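Local coordinates for periplasmic binding protein (PDB 4RY8) that binds 5-methylthioribose and probably serves as the solute-binding component of a transporter for this sugar, at residues Ala190-Lys195 with Arg214-Ala219. Residues are numbered along the deposited sequence; the frame is centred on the assembly and turned at random.
Sequences AAMKEK and RAIMQA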
loop_
_atom_site.group_PDB
_atom_site.type_symbol
_atom_site.label_atom_id
_atom_site.label_comp_id
_atom_site.label_asym_id
_atom_site.label_seq_id
_atom_site.Cartn_x
_atom_site.Cartn_y
_atom_site.Cartn_z
ATOM N N ALA C 190 15.855 27.987 5.124
ATOM C CA ALA C 190 15.088 28.674 6.190
ATOM C C ALA C 190 14.442 27.698 7.168
ATOM O O ALA C 190 14.469 27.952 8.375
ATOM C CB ALA C 190 14.028 29.620 5.590
ATOM N N ALA C 191 13.860 26.601 6.660
ATOM C CA ALA C 191 13.225 25.566 7.484
ATOM C C ALA C 191 14.185 24.892 8.489
ATOM O O ALA C 191 13.797 24.628 9.617
ATOM C CB ALA C 191 12.547 24.502 6.615
ATOM N N MET C 192 15.426 24.636 8.077
ATOM C CA MET C 192 16.433 24.072 8.964
ATOM C C MET C 192 16.777 25.042 10.098
ATOM O O MET C 192 17.062 24.606 11.226
ATOM C CB MET C 192 17.723 23.705 8.188
ATOM C CG MET C 192 17.605 22.527 7.251
ATOM S SD MET C 192 19.221 21.985 6.535
ATOM C CE MET C 192 19.476 23.220 5.306
ATOM N N LYS C 193 16.767 26.342 9.818
ATOM C CA LYS C 193 17.036 27.309 10.877
ATOM C C LYS C 193 15.837 27.487 11.790
ATOM O O LYS C 193 16.032 27.697 12.976
ATOM C CB LYS C 193 17.483 28.670 10.347
ATOM C CG LYS C 193 18.851 28.634 9.666
ATOM C CD LYS C 193 19.686 29.847 10.037
ATOM C CE LYS C 193 20.580 30.303 8.899
ATOM N NZ LYS C 193 19.823 31.117 7.906
ATOM N N GLU C 194 14.615 27.423 11.250
ATOM C CA GLU C 194 13.415 27.585 12.073
ATOM C C GLU C 194 13.165 26.320 12.951
ATOM O O GLU C 194 12.669 26.430 14.072
ATOM C CB GLU C 194 12.191 27.930 11.204
ATOM C CG GLU C 194 10.906 28.275 11.972
ATOM C CD GLU C 194 10.990 29.552 12.815
ATOM O OE1 GLU C 194 10.011 29.842 13.536
ATOM O OE2 GLU C 194 12.015 30.272 12.772
ATOM N N LYS C 195 13.509 25.137 12.443
ATOM C CA LYS C 195 13.314 23.860 13.168
ATOM C C LYS C 195 14.626 23.094 13.292
ATOM O O LYS C 195 14.892 22.164 12.559
ATOM C CB LYS C 195 12.276 22.999 12.488
ATOM C CG LYS C 195 10.997 23.719 12.110
ATOM C CD LYS C 195 10.118 24.076 13.291
ATOM C CE LYS C 195 8.972 24.937 12.783
ATOM N NZ LYS C 195 8.170 25.512 13.884
ATOM N N ARG C 214 20.236 19.480 -1.775
ATOM C CA ARG C 214 21.264 20.451 -2.030
ATOM C C ARG C 214 21.369 21.448 -0.868
ATOM O O ARG C 214 22.442 21.826 -0.493
ATOM C CB ARG C 214 21.010 21.181 -3.335
ATOM C CG ARG C 214 21.015 20.312 -4.549
ATOM C CD ARG C 214 20.658 21.111 -5.767
ATOM N NE ARG C 214 20.589 20.206 -6.903
ATOM C CZ ARG C 214 19.670 20.238 -7.861
ATOM N NH1 ARG C 214 18.678 21.138 -7.855
ATOM N NH2 ARG C 214 19.738 19.328 -8.829
ATOM N N ALA C 215 20.237 21.857 -0.299
ATOM C CA ALA C 215 20.254 22.721 0.874
ATOM C C ALA C 215 21.029 22.075 2.031
ATOM O O ALA C 215 21.882 22.708 2.656
ATOM C CB ALA C 215 18.831 23.042 1.305
ATOM N N ILE C 216 20.729 20.804 2.274
ATOM C CA ILE C 216 21.390 19.994 3.312
ATOM C C ILE C 216 22.912 19.885 3.078
ATOM O O ILE C 216 23.726 20.061 4.000
ATOM C CB ILE C 216 20.759 18.581 3.412
ATOM C CG1 ILE C 216 19.376 18.702 4.041
ATOM C CG2 ILE C 216 21.629 17.651 4.262
ATOM C CD1 ILE C 216 18.467 17.552 3.734
ATOM N N MET C 217 23.302 19.620 1.844
ATOM C CA MET C 217 24.708 19.407 1.585
ATOM C C MET C 217 25.454 20.740 1.679
ATOM O O MET C 217 26.552 20.798 2.229
ATOM C CB MET C 217 24.898 18.716 0.247
ATOM C CG MET C 217 24.313 17.304 0.259
ATOM S SD MET C 217 24.608 16.396 -1.270
ATOM C CE MET C 217 24.061 17.530 -2.525
ATOM N N GLN C 218 24.849 21.822 1.190
ATOM C CA GLN C 218 25.505 23.110 1.247
ATOM C C GLN C 218 25.750 23.507 2.701
ATOM O O GLN C 218 26.795 24.038 3.029
ATOM C CB GLN C 218 24.685 24.175 0.536
ATOM C CG GLN C 218 25.299 25.561 0.703
ATOM C CD GLN C 218 24.548 26.649 -0.011
ATOM O OE1 GLN C 218 23.870 26.400 -0.998
ATOM N NE2 GLN C 218 24.676 27.870 0.484
ATOM N N ALA C 219 24.770 23.251 3.563
ATOM C CA ALA C 219 24.914 23.552 4.979
ATOM C C ALA C 219 25.908 22.634 5.679
ATOM O O ALA C 219 26.336 22.947 6.776
ATOM C CB ALA C 219 23.580 23.523 5.686
#
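The peptide group joining A215 to I216 is the flat group of this contact, and the methyl of M192 lies over one face. This carbon, CE of M192, sits almost directly above the carbonyl oxygen, with 3.6 Å from CE to A215 O and 3.8 Å from CE to A215 C. The same oxygen accepts the helical bond from A219 N (3.1 Å), and the M192 methyl adds a van der Waals contact above the plane. The methyl also rests between the methyl groups of two alanines one turn apart: CE is 4.1 Å from CB of A215 and an equal 4.1 Å from CB of A219. One atom back toward the M192 backbone, SD touches CG1 of I216 at 4.1 Å, the two side chains crossing at about a right angle.

These helices, 180-194 and 206-219, are consecutive helices of the repeated beta-alpha units in one lobe of a periplasmic binding protein, leading into strands 200-203 and 226-230 of its sheet. Their short segments are splayed by 65° with axes 11.1 Å apart, and M192 bridges that distance. Its chain is extended through chi2 and then turns at the sulfur (chi3 -77°), which sets CE over the A215-I216 peptide. F225 also packs on M192, and P246 on I216. Further back along the pair, A215 touches M188 while R214 reaches A181 and Q185. On the first helix, A191 packs on I173 of strand 167-173.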